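Local structure of dextranase (Pseudarthrobacter oxydans, 6NZS) at residues I59-K64 and S363-T368; E292-N297 and S310-M315; H340-Y345 and E372-S377. The protein catalyses the endohydrolysis of (1->6)-alpha-D-glucosidic linkages in dextran. One frame throughout, in Å; residues are numbered along the deposited sequence.

Contact 1. Residues I59-K64 and S363-T368; sequences IPRSGK and SWYWQT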
ATOM      1  N   ILE A  59       8.612 -12.823  -2.196  1.00  8.61           N
ATOM      2  CA  ILE A  59       8.441 -13.287  -3.573  1.00 10.26           C
ATOM      3  C   ILE A  59       6.997 -13.737  -3.755  1.00  8.75           C
ATOM      4  O   ILE A  59       6.301 -14.049  -2.775  1.00  9.20           O
ATOM      5  CB  ILE A  59       9.451 -14.406  -3.941  1.00 10.96           C
ATOM      6  CG1 ILE A  59       9.119 -15.726  -3.235  1.00  9.46           C
ATOM      7  CG2 ILE A  59      10.862 -13.974  -3.608  1.00 11.07           C
ATOM      8  CD1 ILE A  59      10.020 -16.901  -3.689  1.00 14.01           C
ATOM      9  N   PRO A  60       6.506 -13.751  -4.999  1.00  9.65           N
ATOM     10  CA  PRO A  60       5.086 -14.050  -5.244  1.00 10.52           C
ATOM     11  C   PRO A  60       4.702 -15.430  -4.729  1.00  9.49           C
ATOM     12  O   PRO A  60       5.355 -16.431  -5.038  1.00 11.66           O
ATOM     13  CB  PRO A  60       4.965 -13.955  -6.772  1.00 10.41           C
ATOM     14  CG  PRO A  60       6.072 -13.015  -7.174  1.00 10.80           C
ATOM     15  CD  PRO A  60       7.199 -13.317  -6.225  1.00 11.15           C
ATOM     16  N   ARG A  61       3.632 -15.473  -3.935  1.00 10.68           N
ATOM     17  CA  ARG A  61       3.128 -16.695  -3.307  1.00 10.42           C
ATOM     18  C   ARG A  61       4.133 -17.325  -2.361  1.00 12.06           C
ATOM     19  O   ARG A  61       3.987 -18.495  -1.998  1.00 11.38           O
ATOM     20  CB  ARG A  61       2.672 -17.754  -4.329  1.00 10.78           C
ATOM     21  CG  ARG A  61       1.830 -17.235  -5.458  1.00 12.00           C
ATOM     22  CD  ARG A  61       1.077 -18.387  -6.139  1.00 11.24           C
ATOM     23  NE  ARG A  61       0.278 -17.887  -7.247  1.00 12.12           N
ATOM     24  CZ  ARG A  61       0.718 -17.784  -8.494  1.00 10.11           C
ATOM     25  NH1 ARG A  61       1.944 -18.191  -8.804  1.00 11.17           N
ATOM     26  NH2 ARG A  61      -0.074 -17.283  -9.429  1.00 12.50           N
ATOM     27  N   SER A  62       5.179 -16.594  -1.965  1.00  9.74           N
ATOM     28  CA  SER A  62       6.321 -17.202  -1.285  1.00 10.40           C
ATOM     29  C   SER A  62       6.930 -18.348  -2.089  1.00 11.79           C
ATOM     30  O   SER A  62       7.593 -19.212  -1.517  1.00 13.09           O
ATOM     31  CB  SER A  62       6.008 -17.655   0.154  1.00 11.08           C
ATOM     32  OG  SER A  62       6.349 -16.658   1.109  1.00 14.64           O
ATOM     33  N   GLY A  63       6.719 -18.369  -3.401  1.00 11.14           N
ATOM     34  CA  GLY A  63       7.242 -19.428  -4.243  1.00 10.89           C
ATOM     35  C   GLY A  63       6.450 -20.710  -4.195  1.00 13.36           C
ATOM     36  O   GLY A  63       6.866 -21.705  -4.806  1.00 16.92           O
ATOM     37  N   LYS A  64       5.329 -20.721  -3.488  1.00 13.37           N
ATOM     38  CA  LYS A  64       4.498 -21.908  -3.396  1.00 15.64           C
ATOM     39  C   LYS A  64       3.689 -22.096  -4.670  1.00 14.62           C
ATOM     40  O   LYS A  64       3.366 -21.140  -5.382  1.00 16.13           O
ATOM     41  CB  LYS A  64       3.543 -21.796  -2.207  1.00 14.45           C
ATOM     42  CG  LYS A  64       4.252 -21.814  -0.870  1.00 17.05           C
ATOM     43  CD  LYS A  64       3.259 -21.702   0.271  1.00 17.55           C
ATOM     44  CE  LYS A  64       2.904 -20.252   0.538  1.00 17.88           C
ATOM     45  NZ  LYS A  64       1.898 -20.119   1.634  1.00 17.69           N
ATOM     46  N   SER A 363       2.533  -7.462  -1.789  1.00 10.20           N
ATOM     47  CA  SER A 363       1.098  -7.656  -2.012  1.00 10.41           C
ATOM     48  C   SER A 363       0.857  -8.237  -3.410  1.00 10.49           C
ATOM     49  O   SER A 363       0.322  -7.597  -4.318  1.00 12.63           O
ATOM     50  CB  SER A 363       0.356  -6.343  -1.805  1.00 11.38           C
ATOM     51  OG  SER A 363       0.441  -5.926  -0.451  1.00 16.66           O
ATOM     52  N   TRP A 364       1.255  -9.504  -3.568  1.00  9.31           N
ATOM     53  CA  TRP A 364       1.250 -10.123  -4.891  1.00  9.42           C
ATOM     54  C   TRP A 364      -0.139 -10.560  -5.345  1.00 10.93           C
ATOM     55  O   TRP A 364      -0.470 -10.427  -6.527  1.00 10.75           O
ATOM     56  CB  TRP A 364       2.204 -11.315  -4.899  1.00 11.34           C
ATOM     57  CG  TRP A 364       3.575 -10.970  -4.408  1.00  9.06           C
ATOM     58  CD1 TRP A 364       4.132 -11.316  -3.204  1.00  9.98           C
ATOM     59  CD2 TRP A 364       4.566 -10.206  -5.105  1.00  9.62           C
ATOM     60  NE1 TRP A 364       5.411 -10.822  -3.116  1.00  9.25           N
ATOM     61  CE2 TRP A 364       5.705 -10.138  -4.267  1.00  8.12           C
ATOM     62  CE3 TRP A 364       4.610  -9.586  -6.357  1.00  9.57           C
ATOM     63  CZ2 TRP A 364       6.870  -9.463  -4.640  1.00  9.10           C
ATOM     64  CZ3 TRP A 364       5.770  -8.910  -6.733  1.00  9.47           C
ATOM     65  CH2 TRP A 364       6.883  -8.855  -5.875  1.00  8.84           C
ATOM     66  N   TYR A 365      -0.943 -11.111  -4.434  1.00 10.51           N
ATOM     67  CA  TYR A 365      -2.263 -11.614  -4.788  1.00 11.98           C
ATOM     68  C   TYR A 365      -3.228 -10.458  -5.038  1.00 12.41           C
ATOM     69  O   TYR A 365      -3.065  -9.361  -4.503  1.00 11.99           O
ATOM     70  CB  TYR A 365      -2.826 -12.433  -3.620  1.00 11.28           C
ATOM     71  CG  TYR A 365      -2.093 -13.711  -3.285  1.00 10.17           C
ATOM     72  CD1 TYR A 365      -1.859 -14.687  -4.257  1.00 11.33           C
ATOM     73  CD2 TYR A 365      -1.640 -13.948  -1.990  1.00 10.35           C
ATOM     74  CE1 TYR A 365      -1.195 -15.860  -3.937  1.00 11.98           C
ATOM     75  CE2 TYR A 365      -0.975 -15.119  -1.660  1.00 10.85           C
ATOM     76  CZ  TYR A 365      -0.751 -16.069  -2.640  1.00 11.08           C
ATOM     77  OH  TYR A 365      -0.084 -17.237  -2.313  1.00 13.31           O
ATOM     78  N   TRP A 366      -4.265 -10.724  -5.840  1.00 12.45           N
ATOM     79  CA  TRP A 366      -5.434  -9.858  -5.831  1.00 12.52           C
ATOM     80  C   TRP A 366      -6.011  -9.800  -4.419  1.00 13.08           C
ATOM     81  O   TRP A 366      -5.716 -10.636  -3.560  1.00 12.95           O
ATOM     82  CB  TRP A 366      -6.528 -10.434  -6.737  1.00 14.82           C
ATOM     83  CG  TRP A 366      -6.272 -10.301  -8.198  1.00 15.19           C
ATOM     84  CD1 TRP A 366      -5.514  -9.350  -8.817  1.00 13.22           C
ATOM     85  CD2 TRP A 366      -6.767 -11.158  -9.237  1.00 16.22           C
ATOM     86  NE1 TRP A 366      -5.510  -9.557 -10.178  1.00 17.11           N
ATOM     87  CE2 TRP A 366      -6.274 -10.660 -10.461  1.00 17.65           C
ATOM     88  CE3 TRP A 366      -7.573 -12.301  -9.249  1.00 18.17           C
ATOM     89  CZ2 TRP A 366      -6.558 -11.267 -11.690  1.00 20.22           C
ATOM     90  CZ3 TRP A 366      -7.864 -12.899 -10.480  1.00 20.69           C
ATOM     91  CH2 TRP A 366      -7.354 -12.379 -11.676  1.00 21.87           C
ATOM     92  N   GLN A 367      -6.876  -8.811  -4.193  1.00 11.99           N
ATOM     93  CA  GLN A 367      -7.602  -8.650  -2.936  1.00 13.09           C
ATOM     94  C   GLN A 367      -6.678  -8.354  -1.763  1.00 13.01           C
ATOM     95  O   GLN A 367      -7.045  -8.560  -0.602  1.00 16.27           O
ATOM     96  CB  GLN A 367      -8.535  -9.838  -2.650  1.00 15.01           C
ATOM     97  CG  GLN A 367      -9.412 -10.197  -3.852  1.00 15.60           C
ATOM     98  CD  GLN A 367     -10.428 -11.278  -3.543  1.00 20.27           C
ATOM     99  OE1 GLN A 367     -10.170 -12.466  -3.732  1.00 24.27           O
ATOM    100  NE2 GLN A 367     -11.590 -10.866  -3.056  1.00 19.72           N
ATOM    101  N   THR A 368      -5.475  -7.850  -2.046  1.00 10.61           N
ATOM    102  CA  THR A 368      -4.558  -7.402  -1.003  1.00 11.63           C
ATOM    103  C   THR A 368      -4.751  -5.906  -0.753  1.00 13.03           C
ATOM    104  O   THR A 368      -3.832  -5.104  -0.843  1.00 16.53           O
ATOM    105  CB  THR A 368      -3.123  -7.759  -1.372  1.00 10.65           C
ATOM    106  OG1 THR A 368      -2.845  -7.343  -2.720  1.00 11.10           O
ATOM    107  CG2 THR A 368      -2.943  -9.263  -1.266  1.00 12.26           C
TER
HETATM  108  O   HOH W   1       0.786 -17.795   0.041  1.00 16.33           O
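Pro60 lies over one face of the Trp364 indole, where the N-terminal Ig-like domain meets the right-handed parallel beta-helix of this family 49 enzyme. The loop after strand 51-58 brings the proline; the loop after strand 351-361 brings the indole. The main interaction is CH-pi. Pro60 CA sits 3.6 Å from the centroid of the Trp364 five-membered ring and only 15° off its normal. Apolar packing extends this over the six-membered ring, where Pro60 CG is 3.8 Å from Trp364 CE3. With its CG anti to the carbonyl carbon (chi1 -53°), Trp364 brings that atom within 3.5 Å of Pro60 CA. Trp364 NE1 is hydrogen-bonded to Ser58, just before the loop, which helps fix the rotation of the indole. An alanine in place of Trp364 would probably open a gap beneath Pro60 and leave Ser58 OG without this N-H donor.

Arg61 and Tyr365 make a second patch of contact, their side chains crossing at about a right angle. Arg61 CG reaches Tyr365 CE1 at 3.7 Å, and the phenol oxygen Tyr365 OH comes 3.4 Å from Arg61 CA. The charged end of Arg61 runs on to a salt bridge with Asp73. Polar contact between the loops goes through water. One water lies in the plane of the Tyr365 ring, 2.6 Å from Tyr365 OH, and accepts from Lys64 NZ at 3.0 Å.

Contact 2. Residues E292-N297 and S310-M315; sequences EADTNN and SSCVKM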
ATOM      1  N   GLU A 292      -6.624 -16.446  -0.043  1.00 14.21           N
ATOM      2  CA  GLU A 292      -8.014 -16.617   0.386  1.00 16.52           C
ATOM      3  C   GLU A 292      -8.139 -17.742   1.411  1.00 19.41           C
ATOM      4  O   GLU A 292      -9.081 -18.541   1.379  1.00 19.43           O
ATOM      5  CB  GLU A 292      -8.959 -16.825  -0.803  1.00 17.12           C
ATOM      6  CG  GLU A 292      -9.395 -15.543  -1.507  1.00 19.47           C
ATOM      7  CD  GLU A 292     -10.356 -15.798  -2.658  1.00 17.38           C
ATOM      8  OE1 GLU A 292     -10.208 -16.835  -3.337  1.00 19.15           O
ATOM      9  OE2 GLU A 292     -11.261 -14.965  -2.885  1.00 18.98           O
ATOM     10  N   ALA A 293      -7.174 -17.811   2.328  1.00 18.43           N
ATOM     11  CA  ALA A 293      -7.256 -18.745   3.444  1.00 18.95           C
ATOM     12  C   ALA A 293      -8.518 -18.463   4.251  1.00 19.04           C
ATOM     13  O   ALA A 293      -8.681 -17.375   4.806  1.00 19.77           O
ATOM     14  CB  ALA A 293      -6.015 -18.605   4.326  1.00 19.65           C
ATOM     15  N   ASP A 294      -9.428 -19.439   4.289  1.00 22.59           N
ATOM     16  CA  ASP A 294     -10.764 -19.251   4.845  1.00 22.60           C
ATOM     17  C   ASP A 294     -10.837 -19.897   6.223  1.00 24.64           C
ATOM     18  O   ASP A 294     -10.564 -21.093   6.368  1.00 24.78           O
ATOM     19  CB  ASP A 294     -11.815 -19.860   3.912  1.00 25.09           C
ATOM     20  CG  ASP A 294     -13.232 -19.376   4.214  1.00 27.14           C
ATOM     21  OD1 ASP A 294     -13.445 -18.737   5.269  1.00 26.07           O
ATOM     22  OD2 ASP A 294     -14.139 -19.636   3.389  1.00 29.34           O
ATOM     23  N   THR A 295     -11.199 -19.101   7.233  1.00 24.38           N
ATOM     24  CA  THR A 295     -11.390 -19.651   8.570  1.00 26.04           C
ATOM     25  C   THR A 295     -12.588 -20.594   8.634  1.00 28.73           C
ATOM     26  O   THR A 295     -12.613 -21.480   9.494  1.00 29.93           O
ATOM     27  CB  THR A 295     -11.488 -18.536   9.624  1.00 22.73           C
ATOM     28  OG1 THR A 295     -12.579 -17.656   9.314  1.00 25.52           O
ATOM     29  CG2 THR A 295     -10.186 -17.731   9.670  1.00 25.58           C
ATOM     30  N   ASN A 296     -13.561 -20.436   7.734  1.00 27.64           N
ATOM     31  CA  ASN A 296     -14.672 -21.378   7.625  1.00 27.95           C
ATOM     32  C   ASN A 296     -14.256 -22.713   7.018  1.00 31.80           C
ATOM     33  O   ASN A 296     -15.067 -23.646   7.006  1.00 32.86           O
ATOM     34  CB  ASN A 296     -15.782 -20.781   6.756  1.00 29.34           C
ATOM     35  CG  ASN A 296     -16.548 -19.671   7.454  1.00 31.51           C
ATOM     36  OD1 ASN A 296     -16.570 -19.590   8.685  1.00 33.90           O
ATOM     37  ND2 ASN A 296     -17.192 -18.813   6.667  1.00 29.46           N
ATOM     38  N   ASN A 297     -13.031 -22.830   6.508  1.00 28.77           N
ATOM     39  CA  ASN A 297     -12.574 -24.010   5.780  1.00 27.60           C
ATOM     40  C   ASN A 297     -11.239 -24.505   6.320  1.00 27.39           C
ATOM     41  O   ASN A 297     -10.375 -24.959   5.566  1.00 29.06           O
ATOM     42  CB  ASN A 297     -12.487 -23.725   4.281  1.00 28.08           C
ATOM     43  CG  ASN A 297     -12.361 -24.991   3.446  1.00 33.09           C
ATOM     44  OD1 ASN A 297     -12.598 -26.098   3.932  1.00 31.82           O
ATOM     45  ND2 ASN A 297     -11.976 -24.832   2.183  1.00 28.95           N
ATOM     46  N   SER A 310     -15.821 -11.727   4.753  1.00 28.36           N
ATOM     47  CA  SER A 310     -15.788 -11.596   6.205  1.00 27.04           C
ATOM     48  C   SER A 310     -15.171 -12.789   6.928  1.00 30.35           C
ATOM     49  O   SER A 310     -15.058 -12.747   8.158  1.00 33.64           O
ATOM     50  CB  SER A 310     -17.196 -11.326   6.751  1.00 34.35           C
ATOM     51  OG  SER A 310     -17.978 -12.508   6.724  1.00 35.58           O
ATOM     52  N   SER A 311     -14.767 -13.845   6.213  1.00 28.90           N
ATOM     53  CA  SER A 311     -14.222 -15.046   6.843  1.00 24.89           C
ATOM     54  C   SER A 311     -12.793 -15.385   6.434  1.00 25.53           C
ATOM     55  O   SER A 311     -12.166 -16.235   7.079  1.00 21.87           O
ATOM     56  CB  SER A 311     -15.120 -16.259   6.566  1.00 29.34           C
ATOM     57  OG  SER A 311     -15.416 -16.356   5.184  1.00 28.12           O
ATOM     58  N   CYS A 312     -12.260 -14.774   5.389  1.00 22.76           N
ATOM     59  CA  CYS A 312     -10.874 -15.039   5.048  1.00 18.62           C
ATOM     60  C   CYS A 312      -9.946 -14.293   5.997  1.00 18.95           C
ATOM     61  O   CYS A 312     -10.286 -13.225   6.515  1.00 21.46           O
ATOM     62  CB  CYS A 312     -10.604 -14.659   3.601  1.00 19.12           C
ATOM     63  SG  CYS A 312     -10.985 -16.037   2.505  1.00 19.70           S
ATOM     64  N   VAL A 313      -8.771 -14.888   6.234  1.00 18.09           N
ATOM     65  CA  VAL A 313      -7.804 -14.330   7.178  1.00 16.50           C
ATOM     66  C   VAL A 313      -7.429 -12.915   6.770  1.00 19.92           C
ATOM     67  O   VAL A 313      -7.032 -12.657   5.626  1.00 16.97           O
ATOM     68  CB  VAL A 313      -6.563 -15.231   7.258  1.00 19.16           C
ATOM     69  CG1 VAL A 313      -5.471 -14.574   8.118  1.00 18.34           C
ATOM     70  CG2 VAL A 313      -6.921 -16.598   7.805  1.00 21.68           C
ATOM     71  N   LYS A 314      -7.567 -11.986   7.709  1.00 16.45           N
ATOM     72  CA  LYS A 314      -7.099 -10.619   7.563  1.00 16.33           C
ATOM     73  C   LYS A 314      -5.828 -10.474   8.385  1.00 15.19           C
ATOM     74  O   LYS A 314      -5.645 -11.159   9.392  1.00 15.86           O
ATOM     75  CB  LYS A 314      -8.156  -9.640   8.081  1.00 18.87           C
ATOM     76  CG  LYS A 314      -9.575  -9.953   7.605  1.00 22.47           C
ATOM     77  CD  LYS A 314      -9.732  -9.706   6.108  1.00 21.39           C
ATOM     78  CE  LYS A 314     -11.206  -9.586   5.702  1.00 21.69           C
ATOM     79  NZ  LYS A 314     -11.978 -10.818   6.059  1.00 24.08           N
ATOM     80  N   MET A 315      -4.923  -9.600   7.939  1.00 14.47           N
ATOM     81  CA  MET A 315      -3.690  -9.449   8.705  1.00 13.04           C
ATOM     82  C   MET A 315      -3.957  -8.802  10.062  1.00 12.93           C
ATOM     83  O   MET A 315      -3.369  -9.205  11.074  1.00 12.29           O
ATOM     84  CB  MET A 315      -2.642  -8.674   7.905  1.00 12.17           C
ATOM     85  CG  MET A 315      -2.150  -9.413   6.647  1.00 11.14           C
ATOM     86  SD  MET A 315      -1.392 -11.020   6.975  1.00 12.80           S
ATOM     87  CE  MET A 315       0.063 -10.517   7.898  1.00 12.77           C
TER
HETATM   88  O   HOH W   2      -6.963 -15.129   3.678  1.00 24.58           O
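Thr295 OG1 and Ser311 OG each stand between their own backbone N and carbonyl carbon (chi1 59° and 50°), the crowded position for a side chain. In Thr295 this puts the hydroxyl beside the carbonyl of Ser311. Thr295 OG1 donates to Ser311 O at 2.7 Å, in the carbonyl plane and on a lone pair. Thr295 N donates to the same oxygen, Ser311 O, at 3.0 Å, tilted from that plane. Two donors from one residue therefore grip Ser311 O.

Ser311 OG donates in return to Asp294 OD1 at 3.1 Å, on the syn side and 33° out of the carboxylate plane. Asp294 OD1 also accepts from Asn296 N, which closes an Asx turn. The two donors approach from opposite faces of the carboxylate plane. Holding this oxygen from both faces should limit rotation of the carboxylate.

Both segments belong to the long excursion between strands 283-285 and 316-320 of the beta-helix. They meet there in a single beta bridge, Asp294 with Cys312. Val313 N donates to Ala293 O at 2.9 Å, nearly along the C=O axis. Cys312 CA makes a CA-H...O contact with Ala293 O at 3.2 Å. A water also donates to Ala293 O and to Val313 O.

Cys312 is joined to Cys308 by a disulfide, which ties the second segment to the residues just before it. Cys312 SG lies 3.3 Å from Glu292 O. Thr295 CG2 meets Val313 CG2 at 3.9 Å.

Contact 3. Residues H340-Y345 and E372-S377; sequences HSFVVY and ELYKGS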
ATOM      1  N   HIS A 340      -7.331  -9.224   2.401  1.00 14.93           N
ATOM      2  CA  HIS A 340      -7.313  -7.816   2.794  1.00 14.88           C
ATOM      3  C   HIS A 340      -6.397  -7.604   3.994  1.00 14.57           C
ATOM      4  O   HIS A 340      -6.303  -8.447   4.892  1.00 15.42           O
ATOM      5  CB  HIS A 340      -8.707  -7.323   3.196  1.00 14.87           C
ATOM      6  CG  HIS A 340      -9.744  -7.442   2.127  1.00 17.22           C
ATOM      7  ND1 HIS A 340     -11.077  -7.178   2.366  1.00 20.77           N
ATOM      8  CD2 HIS A 340      -9.657  -7.788   0.823  1.00 19.18           C
ATOM      9  CE1 HIS A 340     -11.765  -7.365   1.254  1.00 21.61           C
ATOM     10  NE2 HIS A 340     -10.929  -7.740   0.304  1.00 20.86           N
ATOM     11  N   SER A 341      -5.753  -6.429   4.026  1.00 15.53           N
ATOM     12  CA  SER A 341      -4.813  -6.119   5.101  1.00 14.64           C
ATOM     13  C   SER A 341      -5.516  -5.815   6.420  1.00 13.02           C
ATOM     14  O   SER A 341      -5.029  -6.209   7.485  1.00 15.71           O
ATOM     15  CB  SER A 341      -3.915  -4.940   4.702  1.00 17.05           C
ATOM     16  OG  SER A 341      -4.666  -3.741   4.479  1.00 16.36           O
ATOM     17  N   PHE A 342      -6.646  -5.113   6.382  1.00 12.68           N
ATOM     18  CA  PHE A 342      -7.108  -4.450   7.595  1.00 13.49           C
ATOM     19  C   PHE A 342      -8.611  -4.238   7.510  1.00 13.12           C
ATOM     20  O   PHE A 342      -9.110  -3.771   6.485  1.00 14.06           O
ATOM     21  CB  PHE A 342      -6.393  -3.089   7.716  1.00 12.96           C
ATOM     22  CG  PHE A 342      -6.776  -2.319   8.941  1.00 11.53           C
ATOM     23  CD1 PHE A 342      -7.884  -1.485   8.932  1.00 13.38           C
ATOM     24  CD2 PHE A 342      -6.042  -2.446  10.106  1.00 14.43           C
ATOM     25  CE1 PHE A 342      -8.258  -0.794  10.068  1.00 15.54           C
ATOM     26  CE2 PHE A 342      -6.415  -1.749  11.250  1.00 13.09           C
ATOM     27  CZ  PHE A 342      -7.512  -0.927  11.224  1.00 14.11           C
ATOM     28  N   VAL A 343      -9.327  -4.541   8.598  1.00 14.64           N
ATOM     29  CA  VAL A 343     -10.763  -4.281   8.658  1.00 15.97           C
ATOM     30  C   VAL A 343     -11.196  -4.084  10.104  1.00 14.46           C
ATOM     31  O   VAL A 343     -10.589  -4.613  11.039  1.00 15.45           O
ATOM     32  CB  VAL A 343     -11.608  -5.386   7.979  1.00 16.95           C
ATOM     33  CG1 VAL A 343     -11.717  -6.618   8.875  1.00 19.57           C
ATOM     34  CG2 VAL A 343     -13.000  -4.866   7.612  1.00 17.40           C
ATOM     35  N   VAL A 344     -12.241  -3.283  10.272  1.00 15.04           N
ATOM     36  CA  VAL A 344     -12.918  -3.102  11.545  1.00 15.00           C
ATOM     37  C   VAL A 344     -14.390  -3.374  11.294  1.00 16.30           C
ATOM     38  O   VAL A 344     -14.963  -2.849  10.333  1.00 16.54           O
ATOM     39  CB  VAL A 344     -12.739  -1.669  12.082  1.00 14.32           C
ATOM     40  CG1 VAL A 344     -13.520  -1.488  13.384  1.00 16.79           C
ATOM     41  CG2 VAL A 344     -11.266  -1.344  12.270  1.00 16.81           C
ATOM     42  N   TYR A 345     -14.995  -4.206  12.133  1.00 17.85           N
ATOM     43  CA  TYR A 345     -16.429  -4.436  12.090  1.00 18.32           C
ATOM     44  C   TYR A 345     -17.042  -3.946  13.390  1.00 17.20           C
ATOM     45  O   TYR A 345     -16.389  -3.942  14.435  1.00 16.95           O
ATOM     46  CB  TYR A 345     -16.746  -5.914  11.919  1.00 18.50           C
ATOM     47  CG  TYR A 345     -16.407  -6.453  10.552  1.00 22.62           C
ATOM     48  CD1 TYR A 345     -16.975  -5.906   9.407  1.00 29.93           C
ATOM     49  CD2 TYR A 345     -15.524  -7.507  10.404  1.00 22.81           C
ATOM     50  CE1 TYR A 345     -16.662  -6.400   8.152  1.00 28.99           C
ATOM     51  CE2 TYR A 345     -15.208  -8.008   9.157  1.00 25.66           C
ATOM     52  CZ  TYR A 345     -15.780  -7.450   8.038  1.00 28.15           C
ATOM     53  OH  TYR A 345     -15.468  -7.953   6.795  1.00 35.39           O
ATOM     54  N   GLU A 372      -8.305   0.838   5.169  1.00 12.98           N
ATOM     55  CA  GLU A 372      -9.560   1.563   5.292  1.00 13.04           C
ATOM     56  C   GLU A 372      -9.518   2.306   6.622  1.00 14.39           C
ATOM     57  O   GLU A 372      -9.469   1.679   7.689  1.00 15.43           O
ATOM     58  CB  GLU A 372     -10.741   0.591   5.243  1.00 14.21           C
ATOM     59  CG  GLU A 372     -12.117   1.267   5.311  1.00 13.73           C
ATOM     60  CD  GLU A 372     -13.272   0.297   5.102  1.00 14.59           C
ATOM     61  OE1 GLU A 372     -13.047  -0.802   4.544  1.00 14.99           O
ATOM     62  OE2 GLU A 372     -14.412   0.646   5.500  1.00 14.07           O
ATOM     63  N   LEU A 373      -9.497   3.635   6.558  1.00 12.07           N
ATOM     64  CA  LEU A 373      -9.497   4.470   7.753  1.00 12.34           C
ATOM     65  C   LEU A 373     -10.940   4.795   8.122  1.00 12.31           C
ATOM     66  O   LEU A 373     -11.694   5.325   7.301  1.00 12.72           O
ATOM     67  CB  LEU A 373      -8.687   5.745   7.525  1.00 12.06           C
ATOM     68  CG  LEU A 373      -7.201   5.486   7.241  1.00 14.61           C
ATOM     69  CD1 LEU A 373      -6.581   6.709   6.607  1.00 15.87           C
ATOM     70  CD2 LEU A 373      -6.481   5.146   8.530  1.00 19.11           C
ATOM     71  N   TYR A 374     -11.320   4.459   9.351  1.00 12.22           N
ATOM     72  CA  TYR A 374     -12.689   4.653   9.799  1.00 11.90           C
ATOM     73  C   TYR A 374     -12.904   6.104  10.242  1.00 10.83           C
ATOM     74  O   TYR A 374     -11.966   6.899  10.327  1.00 11.99           O
ATOM     75  CB  TYR A 374     -13.059   3.573  10.826  1.00 14.45           C
ATOM     76  CG  TYR A 374     -13.121   2.227  10.125  1.00 13.65           C
ATOM     77  CD1 TYR A 374     -11.954   1.507   9.834  1.00 15.12           C
ATOM     78  CD2 TYR A 374     -14.325   1.709   9.672  1.00 16.72           C
ATOM     79  CE1 TYR A 374     -12.002   0.291   9.142  1.00 15.57           C
ATOM     80  CE2 TYR A 374     -14.380   0.492   8.984  1.00 16.13           C
ATOM     81  CZ  TYR A 374     -13.214  -0.206   8.721  1.00 14.37           C
ATOM     82  OH  TYR A 374     -13.276  -1.406   8.036  1.00 15.89           O
ATOM     83  N   LYS A 375     -14.165   6.463  10.485  1.00 13.33           N
ATOM     84  CA  LYS A 375     -14.504   7.867  10.691  1.00 13.18           C
ATOM     85  C   LYS A 375     -13.629   8.499  11.770  1.00 12.38           C
ATOM     86  O   LYS A 375     -13.421   7.923  12.841  1.00 13.85           O
ATOM     87  CB  LYS A 375     -15.978   7.993  11.087  1.00 14.50           C
ATOM     88  CG  LYS A 375     -16.409   9.439  11.281  1.00 15.35           C
ATOM     89  CD  LYS A 375     -17.883   9.555  11.630  1.00 20.17           C
ATOM     90  CE  LYS A 375     -18.266  11.011  11.821  1.00 21.22           C
ATOM     91  NZ  LYS A 375     -19.738  11.172  11.984  1.00 31.78           N
ATOM     92  N   GLY A 376     -13.091   9.681  11.476  1.00 12.25           N
ATOM     93  CA  GLY A 376     -12.323  10.397  12.475  1.00 13.55           C
ATOM     94  C   GLY A 376     -10.968   9.765  12.711  1.00 15.30           C
ATOM     95  O   GLY A 376     -10.597   9.476  13.855  1.00 18.44           O
ATOM     96  N   SER A 377     -10.229   9.532  11.630  1.00 12.98           N
ATOM     97  CA  SER A 377      -8.922   8.900  11.697  1.00 13.34           C
ATOM     98  C   SER A 377      -7.907   9.734  10.932  1.00 12.90           C
ATOM     99  O   SER A 377      -8.257  10.529  10.055  1.00 12.14           O
ATOM    100  CB  SER A 377      -8.946   7.494  11.089  1.00 13.06           C
ATOM    101  OG  SER A 377      -9.788   6.621  11.814  1.00 13.01           O
TER
HETATM  102  O   HOH W   3     -11.572  -3.225   4.981  1.00 17.70           O
HETATM  103  O   HOH W   4     -15.829  -2.322   7.713  1.00 25.28           O
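Glu372 and Phe342 meet between two strands of the beta-helix that are not paired with each other, 342-346 and 371-372. Each is the outermost strand of a run of parallel strands, and the two probably belong to successive coils. Glu372 O lies 3.6 Å from Phe342 CE1. The carboxylate of Glu372 works through water: one water is within hydrogen-bonding distance of both Glu372 OE1 and Phe342 O. The other carboxylate oxygen, Glu372 OE2, is bonded to His395, so each carboxylate oxygen has a partner.

Tyr374 carries most of the contact. With its CG anti to the carbonyl carbon (chi1 -68°), that atom points toward strand 342-346. Val344 CB sits over one face of the phenol ring, 3.8 Å from the centroid of the Tyr374 ring and 20° off the normal. Val344 CG2 adds to this, 3.6 Å from Tyr374 CE1. Phe342 comes to the ring differently: the rings touch rim to rim, Phe342 CE1 to Tyr374 CE1 at 4.0 Å. His395 also meets the Tyr374 ring. Val344 lies on an outermost strand, and the tyrosine hydroxyl probably serves its N-H in place of a neighbouring strand. Val344 N donates to Tyr374 OH at 3.1 Å, nearly straight at 170°. A water lies in the plane of the Tyr374 ring, 2.7 Å from Tyr374 OH.

The chain then turns through Gly376, whose positive phi suits glycine. Ser377 spans this turn and ties the backbone of Tyr374 to the start of strand 377-380. Ser377 OG donates to Tyr374 O at 2.7 Å, from above the carbonyl plane.

Contact 1 joins the N-terminal Ig-like domain to the beta-helix, while contacts 2 and 3 lie within the beta-helix region. Along the chain, residues 59-64 come first. Both segments of contact 2 follow, then 340-345. Segment 363-368 comes next and 372-377 last, so contacts 1 and 3 alternate. The centres of contacts 1 and 2 are about 15 Å apart. Contacts 2 and 3 are about 17 Å apart between centres. Contacts 1 and 3 are about 22 Å apart between centres. Contact 2 leads into strand 316-320, which pairs in parallel with strand 342-346 of contact 3. Neighbouring coils of the beta-helix thus hold contacts 2 and 3, and a loop nearby carries the junction with the Ig-like domain.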